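Local coordinates for nucleoside phosphorylase, putative (Trypanosoma brucei, PDB 3BJE), which acts as a homodimeric uridine phosphorylase, using phosphate to split uridine into uracil and ribose 1-phosphate, at residues G147-P152 against C313-K318; S155-A160 against K236-I241; A162-A167 against A309-V314; T243-S248 against E286-I291; Q254-G259 against S317-E322. All coordinates share one frame; numbering follows the deposited sequence. Where two conformers were deposited one is given.

Contacts 1, 3 and 4 are buried strand pairs; contact 2 is only partly buried; contact 5, where two loop regions meet beside uracil, is also largely buried. Strand 308-318 serves three of them: it runs parallel to 142-151 in contact 1, antiparallel to 161-169 in contact 3, and its end and the loop after it enter contact 5. Strand 239-246 likewise enters contact 2 at its start and contact 4 further on. Chemistry follows place. Contact 3 is mostly backbone with small side chains; contact 4 adds buried threonine hydroxyl bonds; contact 2 relies on glutamines, prolines and water; contact 5 on two arginines. Contacts 1 and 5 both touch uracil.

Contact 1: G147-P152 against C313-K318; sequences GTCGSP and CVVVSK. With URA (uracil), chain D; R1P (1-O-phosphono-alpha-D-ribofuranose), chain C.
C149 and C313 meet on one face of a parallel strand pair, C149 SG lying 3.6 Å from C313 CB. The thiol sits between its own backbone N and carbonyl carbon (chi1 67°), and C149 SG also packs against V315 CG2 at 3.8 Å. The other branch of V315, CG1, reaches forward along the same face to S151 CB, while S151 OG is hydrogen-bonded to T289 O beyond the pair. T148, on the opposite face, obliquely crosses V316, the extra residue of a beta bulge, T148 CG2 coming to 3.9 Å from V316 CG1. The methyl packs between V316 CG1 and the phosphate, and T148 OG1 donates to R1P O3P at 2.8 Å. V316 CG2 lies between C149 O and the base, 3.8 Å from URA C6. The bulge shifts the register by one residue after C149. There C149 O takes V316 N at 2.9 Å and, more weakly, S317 N at 3.4 Å. Past the bulge G150 pairs with S317, and the flat backbone of G150 lies against the base, its N 3.3 Å from URA C4. Two neighbouring parallel strands thus present one face to both products, the phosphate through T148 and the pyrimidine through the backbone of C149 and G150 and the side chains of V316 and S317, which is part of the active site of the nucleoside phosphorylase fold.

Contact 2: S155-A160 against K236-I241; sequences SVPPLA and KQQYVI
Q237 reaches across to L159, and its side chain is the main polar link between loop 155-160 and the approach to strand 239-246. From CB the chain sets off with CG anti to the backbone N (chi1 -178°), in a setting where the side chain packs on A334, C338 and I341 of helix 329-348. A bend at chi2 (59°) then places Q237 CD, 4.1 Å from L159 O. At the tip NE2 spends its hydrogens on two carbonyls. Q237 NE2 donates to L159 O at 3.0 Å, on a lone pair and in the amide plane, and turns back to Q238 O, also at 3.0 Å. The remaining tip atom, OE1, takes a hydrogen bond from R337 NE, with a weak one from a water that also donates to L159 O. L159 is offered to this amide by a type II beta turn from P157 to A160. Next along, Q238 runs out extended and crosses the P157 ring, its OE1 3.6 Å from P157 CB. A second water donates to Q238 OE1 at 2.6 Å and to P158 O at 3.0 Å. At the far end V156 and V240 supply an apolar patch, both methyls of V156 lying 4.0 Å from V240 CG2. With the NE2 hydrogens shared between two carbonyls and OE1 held by an arginine, the Q237 amide should be firmly fixed in its flip, whereas the Q238 tip, at an exposed residue, is tied to the loop through water.

Contact 3: A162-A167 against A309-V314; sequences AVTRHA and AGAACV
A162 and C313 form a hydrogen-bonded antiparallel pair, the strands running at 165° to each other. Backbone bonds dominate. A162 N donates to C313 O and C313 N returns to A162 O, both at 2.9 Å, and one step on T164 N meets A311 O at 3.0 Å with an almost straight N-H (178°). Between them V163 and A312 make the non-hydrogen-bonded pair, where A312 CA comes within 3.3 Å of A162 O as a CA-H...O contact. Water carries the ladder further: one molecule donates to T164 O at 2.7 Å and accepts from A311 N at 3.0 Å, just where the first strand turns its corner. Side-chain contacts are few and small. V163 CG2 and A312 CB, on the same face, lie 4.3 Å apart. T164 OG1 stands beside its own backbone N, 3.6 Å from A311 CB, and its polar partner is T244 OG1, outside the pair. A311 also rests on T295 of helix 295-305, as does T164, while A312 packs on I342 of helix 329-348. Strand 308-318 has 161-169 antiparallel on one edge and 142-151 parallel on the other, and 161-169 in turn passes on to 239-246.

Contact 4: T243-S248 against E286-I291; sequences TTATAS and EVVTNI
T243 pairs with V288 in parallel, the two short strands inclined at 32°, and a beta bulge then slips the register by one so that T244 faces N290 and A245 faces I291. Backbone bonds follow this path: T243 N donates to V287 O at 2.8 Å, T243 O accepts T289 N at 2.9 Å, and A245 N reaches N290 O at 2.9 Å. T243 crosses E286 at about a right angle, and T243 OG1 donates to E286 OE2 at 2.7 Å from above the carboxylate plane. The carboxylate also takes a hydrogen bond from H166 ND1 and, in the conformer given, R165 NH1 makes a salt bridge to OE1, which may partly offset the buried charge. Strands 239-246 and 284-292 are parallel neighbours in the beta core of the phosphorylase superfamily fold, with T289 the extra residue of the bulge. T244 and N290, on the face away from T243, V288, A245 and I291, meet obliquely. T244 OG1 donates to N290 OD1 at 2.7 Å, tilted from the carbonyl plane, and N290 OD1 takes a longer bond of 3.3 Å from T289 OG1. Two hydroxyls thus grip one amide oxygen. N290 gains this position with CG between its backbone N and carbonyl carbon (chi1 62°). Apolar packing lies on the face shared by T243, V288, A245 and I291: A245 CB is 4.3 Å from V288 CG1 and also touches I291 CG1. I291 goes on to touch the bound uracil.

Contact 5: Q254-G259 against S317-E322; sequences QGRRVG and SKRVGE. With URA (uracil), chain D.
R319 folds over R256 through two bends, chi2 (-78°) placing CD and chi3 (-48°) placing NE, whereas R256 runs out extended from CG to NE. The side chains cross at about a right angle and the guanidinium groups stack, centres 4.0 Å apart and planes at 27°. R319 CD lies over the face of R256, and R256 CG sits over the rim of R319, 3.4 Å from R319 NH2. Like charges face each other here, a cost that may be eased by the partners at the edges. R319 takes Q254 O end-on with both terminal nitrogens, NH1 at 3.0 Å and NH2 at 3.2 Å, the carbonyl oxygen lying in the guanidinium plane. The R256 guanidinium turns its edge to uracil, NH2 donating to URA O4 at 2.9 Å, while NH1 is hydrogen-bonded to F250 O and Q254 OE1. Q254, whose backbone O is held by R319, reads the rest of the pyrimidine edge: URA N3 donates to Q254 OE1 at 2.8 Å, and Q254 NE2 gives to URA O2 at 3.0 Å. A water bonded to Q254 OE1, R319 NH1 and URA O4 ties the three groups together. R319 thus acts mainly as a second-shell residue, consistent with positioning Q254 and R256. A glutamine and an arginine sharing the O2, N3 and O4 edge of the base is the uracil-recognition site as in other uridine phosphorylases.

Contact 1: G147-P152 against C313-K318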
# COMPACT_ATOMS: atom_id res chain seq x y z
N GLY A 147 2.18 15.69 -1.15
CA GLY A 147 1.14 14.89 -0.57
C GLY A 147 0.29 15.60 0.45
O GLY A 147 0.29 16.83 0.54
N THR A 148 -0.49 14.81 1.18
CA THR A 148 -1.24 15.31 2.33
C THR A 148 -0.75 14.52 3.53
O THR A 148 -0.17 13.46 3.38
CB THR A 148 -2.76 15.14 2.17
OG1 THR A 148 -3.11 13.76 2.02
CG2 THR A 148 -3.27 15.99 0.98
N CYS A 149 -0.98 15.05 4.72
CA CYS A 149 -0.47 14.36 5.91
C CYS A 149 -1.17 14.79 7.17
O CYS A 149 -1.98 15.74 7.18
CB CYS A 149 1.03 14.64 6.05
SG CYS A 149 1.37 16.40 6.44
N GLY A 150 -0.88 14.08 8.26
CA GLY A 150 -1.24 14.53 9.60
C GLY A 150 -0.04 15.16 10.28
O GLY A 150 1.10 14.93 9.85
N SER A 151 -0.29 15.98 11.30
CA SER A 151 0.80 16.48 12.15
C SER A 151 0.51 16.25 13.62
O SER A 151 -0.57 16.60 14.10
CB SER A 151 1.06 17.97 11.93
OG SER A 151 2.06 18.44 12.83
N PRO A 152 1.48 15.65 14.34
CA PRO A 152 1.42 15.49 15.79
C PRO A 152 2.02 16.67 16.56
O PRO A 152 2.04 16.64 17.79
CB PRO A 152 2.31 14.26 16.00
CG PRO A 152 3.35 14.44 15.00
CD PRO A 152 2.68 14.99 13.79
N CYS A 313 4.28 17.83 2.28
CA CYS A 313 2.89 17.43 2.37
C CYS A 313 2.06 18.47 3.08
O CYS A 313 2.48 19.00 4.10
CB CYS A 313 2.77 16.12 3.14
SG CYS A 313 3.65 14.71 2.42
N VAL A 314 0.86 18.74 2.56
CA VAL A 314 -0.06 19.67 3.16
C VAL A 314 -0.70 19.02 4.40
O VAL A 314 -1.21 17.90 4.32
CB VAL A 314 -1.16 20.10 2.13
CG1 VAL A 314 -2.19 21.05 2.76
CG2 VAL A 314 -0.53 20.76 0.90
N VAL A 315 -0.71 19.75 5.52
CA VAL A 315 -1.26 19.21 6.77
C VAL A 315 -2.78 19.30 6.72
O VAL A 315 -3.34 20.39 6.84
CB VAL A 315 -0.68 19.95 8.00
CG1 VAL A 315 -1.31 19.45 9.33
CG2 VAL A 315 0.82 19.80 8.04
N VAL A 316 -3.44 18.16 6.52
CA VAL A 316 -4.90 18.11 6.45
C VAL A 316 -5.56 17.53 7.70
O VAL A 316 -6.78 17.55 7.83
CB VAL A 316 -5.37 17.31 5.22
CG1 VAL A 316 -4.84 17.94 3.93
CG2 VAL A 316 -4.94 15.84 5.33
N SER A 317 -4.75 17.02 8.62
CA SER A 317 -5.26 16.50 9.88
C SER A 317 -4.37 16.96 11.01
O SER A 317 -3.17 16.71 11.02
CB SER A 317 -5.31 14.98 9.85
OG SER A 317 -5.71 14.47 11.11
N LYS A 318 -4.97 17.67 11.96
CA LYS A 318 -4.25 18.06 13.16
C LYS A 318 -4.74 17.09 14.19
O LYS A 318 -5.92 17.04 14.53
CB LYS A 318 -4.54 19.50 13.57
CG LYS A 318 -3.69 20.55 12.84
CD LYS A 318 -2.17 20.41 13.05
CE LYS A 318 -1.70 20.54 14.50
NZ LYS A 318 -1.58 21.94 14.96
N1 URA D . -2.64 11.33 5.45
C2 URA D . -2.18 10.45 6.37
O2 URA D . -1.52 9.42 6.04
N3 URA D . -2.45 10.65 7.65
C4 URA D . -3.17 11.71 8.06
O4 URA D . -3.38 11.85 9.28
C5 URA D . -3.66 12.61 7.13
C6 URA D . -3.37 12.39 5.80
C5 R1P C . -4.12 8.64 2.95
O5 R1P C . -5.34 9.39 3.00
C4 R1P C . -3.23 9.14 1.82
O4 R1P C . -3.07 10.56 1.85
C1 R1P C . -1.69 10.91 1.98
C2 R1P C . -1.06 9.66 2.60
O2 R1P C . 0.38 9.55 2.54
C3 R1P C . -1.83 8.55 1.89
O3 R1P C . -1.36 8.32 0.55
O1 R1P C . -1.08 11.35 0.72
P R1P C . -1.79 11.64 -0.71
O1P R1P C . -2.28 10.22 -1.04
O2P R1P C . -0.65 12.12 -1.59
O3P R1P C . -2.92 12.60 -0.53

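Contact 2: S155-A160 against K236-I241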
# COMPACT_ATOMS: atom_id res chain seq x y z
N SER A 155 2.76 23.06 17.34
CA SER A 155 3.14 24.31 16.68
C SER A 155 2.72 24.35 15.19
O SER A 155 2.47 25.43 14.66
CB SER A 155 4.66 24.51 16.79
OG SER A 155 5.37 23.47 16.15
N VAL A 156 2.64 23.20 14.54
CA VAL A 156 2.44 23.17 13.09
C VAL A 156 1.00 23.54 12.70
O VAL A 156 0.07 22.83 13.06
CB VAL A 156 2.82 21.80 12.52
CG1 VAL A 156 2.51 21.73 11.03
CG2 VAL A 156 4.30 21.49 12.78
N PRO A 157 0.82 24.66 11.96
CA PRO A 157 -0.55 25.09 11.62
C PRO A 157 -1.29 24.17 10.63
O PRO A 157 -0.65 23.51 9.82
CB PRO A 157 -0.34 26.46 10.96
CG PRO A 157 1.08 26.83 11.19
CD PRO A 157 1.83 25.57 11.40
N PRO A 158 -2.63 24.17 10.68
CA PRO A 158 -3.46 23.51 9.68
C PRO A 158 -3.10 24.02 8.28
O PRO A 158 -2.92 25.22 8.09
CB PRO A 158 -4.88 23.96 10.03
CG PRO A 158 -4.83 24.30 11.46
CD PRO A 158 -3.45 24.84 11.71
N LEU A 159 -2.96 23.10 7.33
CA LEU A 159 -2.70 23.43 5.93
C LEU A 159 -1.31 24.03 5.67
O LEU A 159 -1.06 24.52 4.57
CB LEU A 159 -3.81 24.33 5.36
CG LEU A 159 -5.22 23.74 5.45
CD1 LEU A 159 -6.25 24.75 4.97
CD2 LEU A 159 -5.31 22.44 4.64
N ALA A 160 -0.42 24.00 6.66
CA ALA A 160 1.00 24.27 6.41
C ALA A 160 1.58 23.17 5.52
O ALA A 160 1.03 22.05 5.43
CB ALA A 160 1.77 24.33 7.71
N LYS A 236 -0.31 33.68 1.05
CA LYS A 236 0.92 33.17 1.70
C LYS A 236 0.82 31.66 1.97
O LYS A 236 -0.27 31.13 2.18
CB LYS A 236 1.20 33.89 3.01
CG LYS A 236 1.36 35.40 2.89
CD LYS A 236 2.71 35.83 2.32
CE LYS A 236 2.81 37.35 2.29
NZ LYS A 236 4.08 37.85 1.69
N GLN A 237 1.96 31.00 2.00
CA GLN A 237 2.01 29.57 2.32
C GLN A 237 2.97 29.35 3.47
O GLN A 237 4.15 29.63 3.34
CB GLN A 237 2.44 28.72 1.12
CG GLN A 237 2.46 27.21 1.39
CD GLN A 237 1.11 26.67 1.82
OE1 GLN A 237 0.10 26.90 1.13
NE2 GLN A 237 1.07 25.95 2.94
N GLN A 238 2.45 28.87 4.59
CA GLN A 238 3.28 28.55 5.73
C GLN A 238 3.91 27.18 5.50
O GLN A 238 3.31 26.31 4.88
CB GLN A 238 2.46 28.56 7.03
CG GLN A 238 1.91 29.95 7.39
CD GLN A 238 1.06 29.97 8.66
OE1 GLN A 238 0.07 29.23 8.77
NE2 GLN A 238 1.43 30.81 9.62
N TYR A 239 5.14 27.02 5.98
CA TYR A 239 5.83 25.75 5.93
C TYR A 239 6.66 25.48 7.18
O TYR A 239 7.01 26.41 7.93
CB TYR A 239 6.70 25.63 4.68
CG TYR A 239 7.95 26.47 4.67
CD1 TYR A 239 9.20 25.90 4.96
CD2 TYR A 239 7.91 27.80 4.35
CE1 TYR A 239 10.36 26.67 4.94
CE2 TYR A 239 9.07 28.59 4.33
CZ TYR A 239 10.29 28.01 4.62
OH TYR A 239 11.44 28.79 4.59
N VAL A 240 6.96 24.20 7.37
CA VAL A 240 7.80 23.72 8.46
C VAL A 240 8.73 22.64 7.90
O VAL A 240 8.42 22.01 6.89
CB VAL A 240 6.94 23.13 9.62
CG1 VAL A 240 6.05 24.22 10.23
CG2 VAL A 240 6.08 21.95 9.18
N ILE A 241 9.87 22.44 8.55
CA ILE A 241 10.82 21.39 8.16
C ILE A 241 11.10 20.51 9.35
O ILE A 241 11.36 21.01 10.45
CB ILE A 241 12.19 21.94 7.70
CG1 ILE A 241 12.02 23.09 6.71
CG2 ILE A 241 13.02 20.79 7.11
CD1 ILE A 241 13.24 23.97 6.63
O HOH W 1 -0.88 27.26 7.36
O HOH W 2 -2.25 26.95 3.70

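Contact 3: A162-A167 against A309-V314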
# COMPACT_ATOMS: atom_id res chain seq x y z
N ALA A 162 4.46 20.72 5.22
CA ALA A 162 5.48 20.08 6.04
C ALA A 162 6.52 19.43 5.12
O ALA A 162 6.23 18.47 4.38
CB ALA A 162 4.85 19.06 6.96
N VAL A 163 7.74 19.96 5.18
CA VAL A 163 8.82 19.57 4.30
C VAL A 163 9.70 18.58 5.04
O VAL A 163 10.12 18.84 6.17
CB VAL A 163 9.64 20.82 3.90
CG1 VAL A 163 10.77 20.45 2.93
CG2 VAL A 163 8.73 21.86 3.30
N THR A 164 9.97 17.43 4.42
CA THR A 164 10.74 16.37 5.03
C THR A 164 12.23 16.66 5.02
O THR A 164 12.76 17.04 3.96
CB THR A 164 10.53 15.04 4.28
OG1 THR A 164 9.14 14.67 4.34
CG2 THR A 164 11.40 13.90 4.87
N ARG A 165 12.88 16.57 6.19
CA ARG A 165 14.33 16.43 6.25
C ARG A 165 14.61 14.96 6.53
O ARG A 165 14.83 14.21 5.62
CB ARG A 165 14.97 17.37 7.28
CG ARG A 165 16.48 17.39 7.14
CD ARG A 165 17.17 18.28 8.15
NE ARG A 165 16.96 19.72 7.95
CZ ARG A 165 16.30 20.52 8.79
NH1 ARG A 165 15.73 20.04 9.89
NH2 ARG A 165 16.19 21.81 8.53
N HIS A 166 14.55 14.52 7.79
CA HIS A 166 14.71 13.09 8.10
C HIS A 166 13.37 12.38 8.06
O HIS A 166 12.32 13.00 8.07
CB HIS A 166 15.37 12.91 9.48
CG HIS A 166 16.74 13.52 9.56
ND1 HIS A 166 16.96 14.80 10.01
CD2 HIS A 166 17.96 13.03 9.21
CE1 HIS A 166 18.25 15.08 9.95
NE2 HIS A 166 18.89 14.02 9.49
N ALA A 167 13.43 11.05 7.97
CA ALA A 167 12.24 10.22 7.93
C ALA A 167 12.40 9.04 8.89
O ALA A 167 13.48 8.48 9.03
CB ALA A 167 12.03 9.68 6.54
N ALA A 309 15.83 12.68 -3.80
CA ALA A 309 14.41 12.63 -3.49
C ALA A 309 14.08 13.40 -2.22
O ALA A 309 14.93 13.63 -1.36
CB ALA A 309 13.93 11.19 -3.38
N GLY A 310 12.81 13.78 -2.13
CA GLY A 310 12.26 14.35 -0.91
C GLY A 310 10.75 14.43 -0.96
O GLY A 310 10.11 13.83 -1.81
N ALA A 311 10.17 15.19 -0.04
CA ALA A 311 8.72 15.20 0.10
C ALA A 311 8.27 16.46 0.81
O ALA A 311 9.00 17.02 1.64
CB ALA A 311 8.26 13.96 0.90
N ALA A 312 7.07 16.90 0.48
CA ALA A 312 6.43 18.01 1.16
C ALA A 312 4.95 17.70 1.14
O ALA A 312 4.43 17.34 0.10
CB ALA A 312 6.71 19.34 0.46
N CYS A 313 4.28 17.83 2.28
CA CYS A 313 2.89 17.43 2.37
C CYS A 313 2.06 18.47 3.08
O CYS A 313 2.48 19.00 4.10
CB CYS A 313 2.77 16.12 3.14
SG CYS A 313 3.65 14.71 2.42
N VAL A 314 0.86 18.74 2.56
CA VAL A 314 -0.06 19.67 3.16
C VAL A 314 -0.70 19.02 4.40
O VAL A 314 -1.21 17.90 4.32
CB VAL A 314 -1.16 20.10 2.13
CG1 VAL A 314 -2.19 21.05 2.76
CG2 VAL A 314 -0.53 20.76 0.90
O HOH W 3 11.96 17.10 1.35

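Contact 4: T243-S248 against E286-I291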
# COMPACT_ATOMS: atom_id res chain seq x y z
N THR A 243 11.08 15.98 10.81
CA THR A 243 11.07 14.55 10.57
C THR A 243 9.67 14.09 10.23
O THR A 243 8.69 14.45 10.90
CB THR A 243 11.62 13.81 11.81
OG1 THR A 243 13.00 14.15 11.99
CG2 THR A 243 11.52 12.30 11.64
N THR A 244 9.58 13.28 9.18
CA THR A 244 8.32 12.68 8.75
C THR A 244 8.27 11.22 9.20
O THR A 244 9.19 10.44 8.90
CB THR A 244 8.18 12.75 7.21
OG1 THR A 244 8.28 14.13 6.80
CG2 THR A 244 6.85 12.11 6.74
N ALA A 245 7.21 10.83 9.91
CA ALA A 245 7.00 9.43 10.28
C ALA A 245 6.04 8.78 9.30
O ALA A 245 4.93 9.27 9.09
CB ALA A 245 6.44 9.34 11.71
N THR A 246 6.48 7.70 8.68
CA THR A 246 5.69 7.00 7.69
C THR A 246 5.13 5.67 8.22
O THR A 246 5.85 4.85 8.78
CB THR A 246 6.52 6.73 6.42
OG1 THR A 246 6.97 7.98 5.87
CG2 THR A 246 5.72 5.94 5.34
N ALA A 247 3.84 5.49 7.97
CA ALA A 247 3.05 4.40 8.51
C ALA A 247 2.65 3.39 7.45
O ALA A 247 2.56 3.73 6.25
CB ALA A 247 1.78 4.97 9.15
N SER A 248 2.38 2.16 7.90
CA SER A 248 1.92 1.05 7.03
C SER A 248 0.39 0.87 7.06
O SER A 248 -0.15 -0.22 6.87
CB SER A 248 2.64 -0.23 7.39
OG SER A 248 2.52 -0.54 8.78
N GLU A 286 15.52 18.91 15.86
CA GLU A 286 14.50 18.54 14.91
C GLU A 286 13.36 17.83 15.63
O GLU A 286 13.59 17.13 16.62
CB GLU A 286 15.07 17.61 13.84
CG GLU A 286 14.16 17.40 12.64
CD GLU A 286 14.89 16.88 11.42
OE1 GLU A 286 16.05 17.32 11.22
OE2 GLU A 286 14.31 16.08 10.65
N VAL A 287 12.14 18.02 15.14
CA VAL A 287 10.96 17.36 15.73
C VAL A 287 10.18 16.62 14.66
O VAL A 287 10.44 16.78 13.46
CB VAL A 287 10.01 18.36 16.44
CG1 VAL A 287 10.77 19.19 17.48
CG2 VAL A 287 9.32 19.28 15.43
N VAL A 288 9.26 15.77 15.09
CA VAL A 288 8.39 15.07 14.13
C VAL A 288 7.28 16.02 13.69
O VAL A 288 6.37 16.32 14.45
CB VAL A 288 7.78 13.78 14.72
CG1 VAL A 288 6.86 13.09 13.70
CG2 VAL A 288 8.86 12.82 15.19
N THR A 289 7.38 16.50 12.45
CA THR A 289 6.45 17.47 11.91
C THR A 289 5.21 16.85 11.27
O THR A 289 4.18 17.49 11.17
CB THR A 289 7.13 18.37 10.86
OG1 THR A 289 7.91 17.57 9.97
CG2 THR A 289 8.01 19.45 11.55
N ASN A 290 5.32 15.62 10.76
CA ASN A 290 4.18 15.05 10.07
C ASN A 290 4.19 13.54 10.04
O ASN A 290 5.23 12.93 10.27
CB ASN A 290 3.99 15.65 8.66
CG ASN A 290 5.15 15.38 7.71
OD1 ASN A 290 6.32 15.41 8.09
ND2 ASN A 290 4.82 15.14 6.44
N ILE A 291 3.02 12.98 9.77
CA ILE A 291 2.81 11.54 9.64
C ILE A 291 2.03 11.30 8.35
O ILE A 291 1.02 11.96 8.10
CB ILE A 291 1.97 10.96 10.80
CG1 ILE A 291 2.64 11.25 12.15
CG2 ILE A 291 1.71 9.45 10.60
CD1 ILE A 291 1.69 11.08 13.35

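Contact 5: Q254-G259 against S317-E322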
# COMPACT_ATOMS: atom_id res chain seq x y z
N GLN A 254 -1.48 4.56 12.54
CA GLN A 254 -1.14 5.94 12.90
C GLN A 254 -1.67 6.32 14.29
O GLN A 254 -1.77 7.48 14.61
CB GLN A 254 -1.62 6.92 11.82
CG GLN A 254 -1.03 6.65 10.44
CD GLN A 254 -1.37 7.69 9.38
OE1 GLN A 254 -1.67 8.86 9.71
NE2 GLN A 254 -1.27 7.28 8.11
N GLY A 255 -2.01 5.34 15.13
CA GLY A 255 -2.48 5.63 16.48
C GLY A 255 -3.92 6.13 16.56
O GLY A 255 -4.32 6.66 17.60
N ARG A 256 -4.72 5.96 15.50
CA ARG A 256 -6.15 6.23 15.56
C ARG A 256 -6.88 5.08 16.26
O ARG A 256 -6.58 3.91 16.01
CB ARG A 256 -6.75 6.47 14.17
CG ARG A 256 -6.30 7.76 13.50
CD ARG A 256 -6.94 7.97 12.15
NE ARG A 256 -6.79 9.36 11.73
CZ ARG A 256 -5.74 9.86 11.08
NH1 ARG A 256 -4.74 9.10 10.68
NH2 ARG A 256 -5.70 11.15 10.79
N ARG A 257 -7.81 5.43 17.13
CA ARG A 257 -8.57 4.46 17.93
C ARG A 257 -9.96 4.26 17.30
O ARG A 257 -10.79 5.18 17.30
CB ARG A 257 -8.71 4.99 19.36
CG ARG A 257 -7.42 4.98 20.16
CD ARG A 257 -7.64 5.64 21.53
NE ARG A 257 -6.41 5.78 22.35
CZ ARG A 257 -6.16 5.14 23.49
NH1 ARG A 257 -7.01 4.23 23.97
NH2 ARG A 257 -5.03 5.39 24.16
N VAL A 258 -10.18 3.08 16.74
CA VAL A 258 -11.40 2.78 15.99
C VAL A 258 -12.11 1.54 16.52
O VAL A 258 -11.65 0.40 16.34
CB VAL A 258 -11.11 2.58 14.49
CG1 VAL A 258 -12.41 2.28 13.72
CG2 VAL A 258 -10.39 3.80 13.91
N GLY A 259 -13.26 1.77 17.15
CA GLY A 259 -14.17 0.69 17.50
C GLY A 259 -13.52 -0.49 18.19
O GLY A 259 -12.82 -0.32 19.20
N SER A 317 -4.75 17.02 8.62
CA SER A 317 -5.26 16.50 9.88
C SER A 317 -4.37 16.96 11.01
O SER A 317 -3.17 16.71 11.02
CB SER A 317 -5.31 14.98 9.85
OG SER A 317 -5.71 14.47 11.11
N LYS A 318 -4.97 17.67 11.96
CA LYS A 318 -4.25 18.06 13.16
C LYS A 318 -4.74 17.09 14.19
O LYS A 318 -5.92 17.04 14.53
CB LYS A 318 -4.54 19.50 13.57
CG LYS A 318 -3.69 20.55 12.84
CD LYS A 318 -2.17 20.41 13.05
CE LYS A 318 -1.70 20.54 14.50
NZ LYS A 318 -1.58 21.94 14.96
N ARG A 319 -3.80 16.28 14.66
CA ARG A 319 -4.09 15.19 15.56
C ARG A 319 -3.99 15.70 17.01
O ARG A 319 -4.41 15.02 17.93
CB ARG A 319 -3.10 14.04 15.27
CG ARG A 319 -3.11 13.53 13.79
CD ARG A 319 -4.29 12.61 13.48
NE ARG A 319 -4.50 11.55 14.49
CZ ARG A 319 -3.86 10.39 14.54
NH1 ARG A 319 -2.95 10.07 13.61
NH2 ARG A 319 -4.13 9.52 15.51
N VAL A 320 -3.43 16.91 17.18
CA VAL A 320 -3.40 17.61 18.47
C VAL A 320 -3.98 19.02 18.28
O VAL A 320 -4.16 19.47 17.15
CB VAL A 320 -1.96 17.75 19.02
CG1 VAL A 320 -1.25 16.39 19.06
CG2 VAL A 320 -1.17 18.76 18.19
N GLY A 321 -4.28 19.71 19.38
CA GLY A 321 -4.70 21.11 19.33
C GLY A 321 -6.03 21.36 18.63
O GLY A 321 -7.08 21.42 19.28
N GLU A 322 -5.99 21.51 17.31
CA GLU A 322 -7.22 21.69 16.52
C GLU A 322 -8.07 20.43 16.56
O GLU A 322 -9.30 20.51 16.65
CB GLU A 322 -6.90 22.07 15.07
CG GLU A 322 -6.41 23.51 14.87
CD GLU A 322 -4.91 23.70 15.12
OE1 GLU A 322 -4.20 22.68 15.31
OE2 GLU A 322 -4.45 24.86 15.12
N1 URA D . -2.64 11.33 5.45
C2 URA D . -2.18 10.45 6.37
O2 URA D . -1.52 9.42 6.04
N3 URA D . -2.45 10.65 7.65
C4 URA D . -3.17 11.71 8.06
O4 URA D . -3.38 11.85 9.28
C5 URA D . -3.66 12.61 7.13
C6 URA D . -3.37 12.39 5.80
O HOH W 4 -1.71 11.19 11.29